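UDP-N-acetylglucosamine 2-epimerase (PDB 3OT5) probably interconverts UDP-N-acetylglucosamine and UDP-N-acetylmannosamine by inverting the configuration at C2 of the amino sugar. Local coordinates at residues D294-S302 with V312-V321. Residues are numbered along the deposited sequence; the frame is centred on the assembly and turned at random.
Sequences DFHNFLRKS and VQEEAPGMGV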
ATOM      1  N   ASP A 294      -8.439   0.918 -10.456  1.00 58.44           N
ATOM      2  CA  ASP A 294      -9.002  -0.091 -11.353  1.00 56.73           C
ATOM      3  C   ASP A 294      -8.493  -1.443 -10.919  1.00 53.00           C
ATOM      4  O   ASP A 294      -9.226  -2.438 -10.927  1.00 51.50           O
ATOM      5  CB  ASP A 294      -8.604   0.163 -12.803  1.00 57.95           C
ATOM      6  CG  ASP A 294      -9.433   1.245 -13.457  1.00 61.03           C
ATOM      7  OD1 ASP A 294     -10.674   1.109 -13.476  1.00 61.18           O
ATOM      8  OD2 ASP A 294      -8.842   2.190 -14.015  1.00 67.27           O
ATOM      9  N   PHE A 295      -7.230  -1.465 -10.515  1.00 50.89           N
ATOM     10  CA  PHE A 295      -6.595  -2.685 -10.073  1.00 48.65           C
ATOM     11  C   PHE A 295      -7.291  -3.271  -8.849  1.00 47.81           C
ATOM     12  O   PHE A 295      -7.508  -4.481  -8.786  1.00 46.87           O
ATOM     13  CB  PHE A 295      -5.114  -2.451  -9.780  1.00 49.05           C
ATOM     14  CG  PHE A 295      -4.368  -3.712  -9.511  1.00 49.12           C
ATOM     15  CD1 PHE A 295      -3.840  -4.449 -10.558  1.00 51.32           C
ATOM     16  CD2 PHE A 295      -4.221  -4.185  -8.223  1.00 50.95           C
ATOM     17  CE1 PHE A 295      -3.165  -5.625 -10.317  1.00 54.70           C
ATOM     18  CE2 PHE A 295      -3.552  -5.362  -7.976  1.00 51.12           C
ATOM     19  CZ  PHE A 295      -3.023  -6.086  -9.018  1.00 52.54           C
ATOM     20  N   HIS A 296      -7.634  -2.438  -7.866  1.00 48.08           N
ATOM     21  CA  HIS A 296      -8.331  -2.962  -6.693  1.00 47.66           C
ATOM     22  C   HIS A 296      -9.636  -3.638  -7.116  1.00 47.23           C
ATOM     23  O   HIS A 296     -10.011  -4.685  -6.578  1.00 45.41           O
ATOM     24  CB  HIS A 296      -8.637  -1.894  -5.629  1.00 49.01           C
ATOM     25  CG  HIS A 296      -7.419  -1.312  -4.976  1.00 50.02           C
ATOM     26  ND1 HIS A 296      -7.373  -0.017  -4.506  1.00 52.34           N
ATOM     27  CD2 HIS A 296      -6.184  -1.830  -4.771  1.00 49.68           C
ATOM     28  CE1 HIS A 296      -6.177   0.221  -3.994  1.00 52.06           C
ATOM     29  NE2 HIS A 296      -5.435  -0.861  -4.149  1.00 47.96           N
ATOM     30  N   ASN A 297     -10.321  -3.030  -8.079  1.00 47.10           N
ATOM     31  CA  ASN A 297     -11.581  -3.569  -8.585  1.00 48.44           C
ATOM     32  C   ASN A 297     -11.411  -4.890  -9.347  1.00 47.98           C
ATOM     33  O   ASN A 297     -12.277  -5.766  -9.272  1.00 47.69           O
ATOM     34  CB  ASN A 297     -12.311  -2.489  -9.371  1.00 50.30           C
ATOM     35  CG  ASN A 297     -12.826  -1.370  -8.457  1.00 51.70           C
ATOM     36  OD1 ASN A 297     -13.881  -1.504  -7.823  1.00 49.46           O
ATOM     37  ND2 ASN A 297     -12.102  -0.260  -8.416  1.00 50.15           N
ATOM     38  N   PHE A 298     -10.293  -5.047 -10.055  1.00 47.19           N
ATOM     39  CA  PHE A 298     -10.005  -6.310 -10.743  1.00 48.23           C
ATOM     40  C   PHE A 298      -9.654  -7.340  -9.713  1.00 49.36           C
ATOM     41  O   PHE A 298     -10.094  -8.485  -9.760  1.00 49.63           O
ATOM     42  CB  PHE A 298      -8.849  -6.175 -11.737  1.00 47.27           C
ATOM     43  CG  PHE A 298      -9.281  -5.791 -13.112  1.00 48.12           C
ATOM     44  CD1 PHE A 298      -9.328  -6.753 -14.114  1.00 50.32           C
ATOM     45  CD2 PHE A 298      -9.678  -4.499 -13.400  1.00 49.66           C
ATOM     46  CE1 PHE A 298      -9.728  -6.433 -15.384  1.00 52.97           C
ATOM     47  CE2 PHE A 298     -10.088  -4.158 -14.675  1.00 53.40           C
ATOM     48  CZ  PHE A 298     -10.116  -5.131 -15.674  1.00 56.13           C
ATOM     49  N   LEU A 299      -8.860  -6.896  -8.759  1.00 51.10           N
ATOM     50  CA  LEU A 299      -8.395  -7.724  -7.681  1.00 51.88           C
ATOM     51  C   LEU A 299      -9.599  -8.344  -6.987  1.00 54.73           C
ATOM     52  O   LEU A 299      -9.629  -9.553  -6.737  1.00 55.77           O
ATOM     53  CB  LEU A 299      -7.578  -6.850  -6.721  1.00 51.74           C
ATOM     54  CG  LEU A 299      -6.567  -7.485  -5.791  1.00 51.62           C
ATOM     55  CD1 LEU A 299      -5.533  -8.257  -6.622  1.00 51.21           C
ATOM     56  CD2 LEU A 299      -5.905  -6.415  -4.955  1.00 49.15           C
ATOM     57  N   ARG A 300     -10.626  -7.538  -6.727  1.00 57.85           N
ATOM     58  CA  ARG A 300     -11.819  -8.044  -6.037  1.00 60.14           C
ATOM     59  C   ARG A 300     -12.462  -9.262  -6.688  1.00 61.31           C
ATOM     60  O   ARG A 300     -12.927 -10.165  -5.982  1.00 63.25           O
ATOM     61  CB  ARG A 300     -12.881  -6.952  -5.867  1.00 62.71           C
ATOM     62  CG  ARG A 300     -14.158  -7.482  -5.208  1.00 67.01           C
ATOM     63  CD  ARG A 300     -15.114  -6.401  -4.814  1.00 71.77           C
ATOM     64  NE  ARG A 300     -16.313  -6.959  -4.196  1.00 77.33           N
ATOM     65  CZ  ARG A 300     -16.425  -7.292  -2.911  1.00 80.26           C
ATOM     66  NH1 ARG A 300     -17.571  -7.791  -2.461  1.00 82.98           N
ATOM     67  NH2 ARG A 300     -15.404  -7.135  -2.068  1.00 79.88           N
ATOM     68  N   LYS A 301     -12.504  -9.289  -8.021  1.00 61.20           N
ATOM     69  CA  LYS A 301     -13.119 -10.408  -8.743  1.00 61.10           C
ATOM     70  C   LYS A 301     -12.108 -11.498  -9.116  1.00 58.36           C
ATOM     71  O   LYS A 301     -12.459 -12.495  -9.741  1.00 59.40           O
ATOM     72  CB  LYS A 301     -13.836  -9.882  -9.996  1.00 63.60           C
ATOM     73  CG  LYS A 301     -14.622 -10.935 -10.795  1.00 67.05           C
ATOM     74  CD  LYS A 301     -15.661 -11.668  -9.931  1.00 73.05           C
ATOM     75  CE  LYS A 301     -16.457 -12.694 -10.740  1.00 75.19           C
ATOM     76  NZ  LYS A 301     -17.409 -13.451  -9.888  1.00 79.60           N
ATOM     77  N   SER A 302     -10.859 -11.320  -8.707  1.00 54.56           N
ATOM     78  CA  SER A 302      -9.805 -12.281  -9.014  1.00 51.89           C
ATOM     79  C   SER A 302      -9.867 -13.532  -8.133  1.00 51.95           C
ATOM     80  O   SER A 302     -10.278 -13.475  -6.971  1.00 51.68           O
ATOM     81  CB  SER A 302      -8.441 -11.612  -8.871  1.00 50.20           C
ATOM     82  OG  SER A 302      -8.351 -10.489  -9.733  1.00 48.41           O
ATOM     83  N   VAL A 312       0.287  -5.137  -3.225  1.00 38.48           N
ATOM     84  CA  VAL A 312      -0.668  -6.182  -3.567  1.00 37.52           C
ATOM     85  C   VAL A 312      -0.670  -7.327  -2.550  1.00 39.73           C
ATOM     86  O   VAL A 312      -1.700  -7.946  -2.329  1.00 40.40           O
ATOM     87  CB  VAL A 312      -0.437  -6.714  -4.997  1.00 37.19           C
ATOM     88  CG1 VAL A 312      -1.326  -7.919  -5.288  1.00 34.18           C
ATOM     89  CG2 VAL A 312      -0.680  -5.608  -6.032  1.00 34.02           C
ATOM     90  N   GLN A 313       0.481  -7.600  -1.944  1.00 41.31           N
ATOM     91  CA  GLN A 313       0.593  -8.642  -0.933  1.00 42.82           C
ATOM     92  C   GLN A 313      -0.178  -8.274   0.321  1.00 43.56           C
ATOM     93  O   GLN A 313      -0.614  -9.144   1.063  1.00 42.60           O
ATOM     94  CB  GLN A 313       2.070  -8.895  -0.593  1.00 44.48           C
ATOM     95  CG  GLN A 313       2.856  -9.493  -1.777  1.00 44.19           C
ATOM     96  CD  GLN A 313       4.351  -9.498  -1.557  1.00 45.39           C
ATOM     97  OE1 GLN A 313       4.841  -9.999  -0.554  1.00 50.33           O
ATOM     98  NE2 GLN A 313       5.087  -8.960  -2.521  1.00 41.97           N
ATOM     99  N   GLU A 314      -0.371  -6.982   0.552  1.00 43.29           N
ATOM    100  CA  GLU A 314      -1.100  -6.559   1.734  1.00 44.89           C
ATOM    101  C   GLU A 314      -2.558  -6.265   1.456  1.00 44.03           C
ATOM    102  O   GLU A 314      -3.391  -6.422   2.341  1.00 44.91           O
ATOM    103  CB  GLU A 314      -0.436  -5.334   2.334  1.00 47.06           C
ATOM    104  CG  GLU A 314       1.013  -5.596   2.686  1.00 51.49           C
ATOM    105  CD  GLU A 314       1.690  -4.421   3.358  1.00 56.13           C
ATOM    106  OE1 GLU A 314       2.941  -4.422   3.385  1.00 57.67           O
ATOM    107  OE2 GLU A 314       0.982  -3.510   3.853  1.00 60.41           O
ATOM    108  N   GLU A 315      -2.850  -5.855   0.222  1.00 42.97           N
ATOM    109  CA  GLU A 315      -4.197  -5.489  -0.212  1.00 43.24           C
ATOM    110  C   GLU A 315      -5.032  -6.649  -0.708  1.00 42.24           C
ATOM    111  O   GLU A 315      -6.200  -6.755  -0.355  1.00 44.20           O
ATOM    112  CB  GLU A 315      -4.113  -4.412  -1.300  1.00 42.43           C
ATOM    113  CG  GLU A 315      -3.529  -3.116  -0.779  1.00 47.15           C
ATOM    114  CD  GLU A 315      -3.162  -2.116  -1.877  1.00 48.77           C
ATOM    115  OE1 GLU A 315      -2.478  -1.144  -1.553  1.00 54.24           O
ATOM    116  OE2 GLU A 315      -3.519  -2.313  -3.049  1.00 55.97           O
ATOM    117  N   ALA A 316      -4.437  -7.525  -1.506  1.00 41.72           N
ATOM    118  CA  ALA A 316      -5.151  -8.671  -2.063  1.00 41.61           C
ATOM    119  C   ALA A 316      -5.816  -9.539  -0.996  1.00 43.07           C
ATOM    120  O   ALA A 316      -6.977  -9.929  -1.156  1.00 44.06           O
ATOM    121  CB  ALA A 316      -4.228  -9.506  -2.929  1.00 41.39           C
ATOM    122  N   PRO A 317      -5.089  -9.857   0.092  1.00 43.50           N
ATOM    123  CA  PRO A 317      -5.697 -10.649   1.150  1.00 45.52           C
ATOM    124  C   PRO A 317      -6.825  -9.880   1.836  1.00 48.00           C
ATOM    125  O   PRO A 317      -7.670 -10.483   2.500  1.00 52.76           O
ATOM    126  CB  PRO A 317      -4.532 -10.917   2.091  1.00 44.47           C
ATOM    127  CG  PRO A 317      -3.349 -10.834   1.229  1.00 42.52           C
ATOM    128  CD  PRO A 317      -3.638  -9.726   0.294  1.00 43.41           C
ATOM    129  N   GLY A 318      -6.823  -8.556   1.689  1.00 49.44           N
ATOM    130  CA  GLY A 318      -7.889  -7.708   2.224  1.00 51.10           C
ATOM    131  C   GLY A 318      -9.171  -8.018   1.453  1.00 52.30           C
ATOM    132  O   GLY A 318     -10.271  -7.816   1.957  1.00 53.73           O
ATOM    133  N   MET A 319      -9.012  -8.494   0.216  1.00 51.50           N
ATOM    134  CA  MET A 319     -10.136  -8.886  -0.643  1.00 53.36           C
ATOM    135  C   MET A 319     -10.363 -10.391  -0.508  1.00 53.26           C
ATOM    136  O   MET A 319     -11.308 -10.931  -1.060  1.00 54.46           O
ATOM    137  CB  MET A 319      -9.804  -8.611  -2.108  1.00 51.80           C
ATOM    138  CG  MET A 319      -9.383  -7.162  -2.460  1.00 55.14           C
ATOM    139  SD  MET A 319     -10.750  -6.011  -2.544  1.00 60.55           S
ATOM    140  CE  MET A 319     -11.408  -6.150  -0.899  1.00 64.70           C
ATOM    141  N   GLY A 320      -9.471 -11.060   0.216  1.00 52.62           N
ATOM    142  CA  GLY A 320      -9.530 -12.505   0.380  1.00 53.42           C
ATOM    143  C   GLY A 320      -8.999 -13.201  -0.867  1.00 51.71           C
ATOM    144  O   GLY A 320      -9.379 -14.333  -1.155  1.00 54.09           O
ATOM    145  N   VAL A 321      -8.112 -12.529  -1.609  1.00 47.99           N
ATOM    146  CA  VAL A 321      -7.535 -13.106  -2.826  1.00 45.28           C
ATOM    147  C   VAL A 321      -6.177 -13.733  -2.540  1.00 45.22           C
ATOM    148  O   VAL A 321      -5.267 -13.054  -2.102  1.00 44.01           O
ATOM    149  CB  VAL A 321      -7.368 -12.041  -3.949  1.00 44.57           C
ATOM    150  CG1 VAL A 321      -6.786 -12.670  -5.217  1.00 39.67           C
ATOM    151  CG2 VAL A 321      -8.716 -11.372  -4.254  1.00 42.58           C
TER
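Leu299 reaches from helix 292-301 to residues 316-319, which continue the chain from helix 310-315, packing on Ala316 and Met319. Both helices belong to the Rossmann-like C-terminal half of the protein, flank strand 302-307 in chain order as an alpha-beta-alpha unit, and lie side by side on one face of the parallel sheet. The CG of Leu299 stands anti to the backbone N (chi1 -158°), which carries the two methyls across the interface. Its CD2 settles 3.7 Å from Ala316 CA, an approach that the small alanine side chain permits, while CD1 also meets Ala316 CB. Leu228 of the neighbouring strand 225-229 touches Leu299 as well, so the branched leucine joins the helix pair to the sheet.

Met319 covers the outer side of this apolar patch. Its flexible chain bends at chi2 and chi3, bringing CG within 4.3 Å of Leu299 CD2 and SD to 4.1 Å from Arg300 CB. The methyl CE lies at the edge of the Arg300 guanidinium, near its plane; the extended arginine thus packs its aliphatic base on sulfur.

Toward the sheet, Val312 CG2 approaches Phe295 CE2 obliquely at 3.5 Å. Nearby, the buried His296 donates through NE2 to OE2 of the partly exposed Glu315 at 2.6 Å, a short but bent bond (134° at the hydrogen) that meets the carboxylate from above its plane. Thr208 OG1 bonds His296 ND1, fixing the ring's rotation from its other nitrogen.

At the far end, Val321 brings a beta-branched side chain against Ser302 and Val305. Ala316 O accepts from Met319 N and Val321 N on opposite faces of its plane, holding this part of the chain so that Val321 CG2 sits tightly, 3.2 Å from Leu299 O.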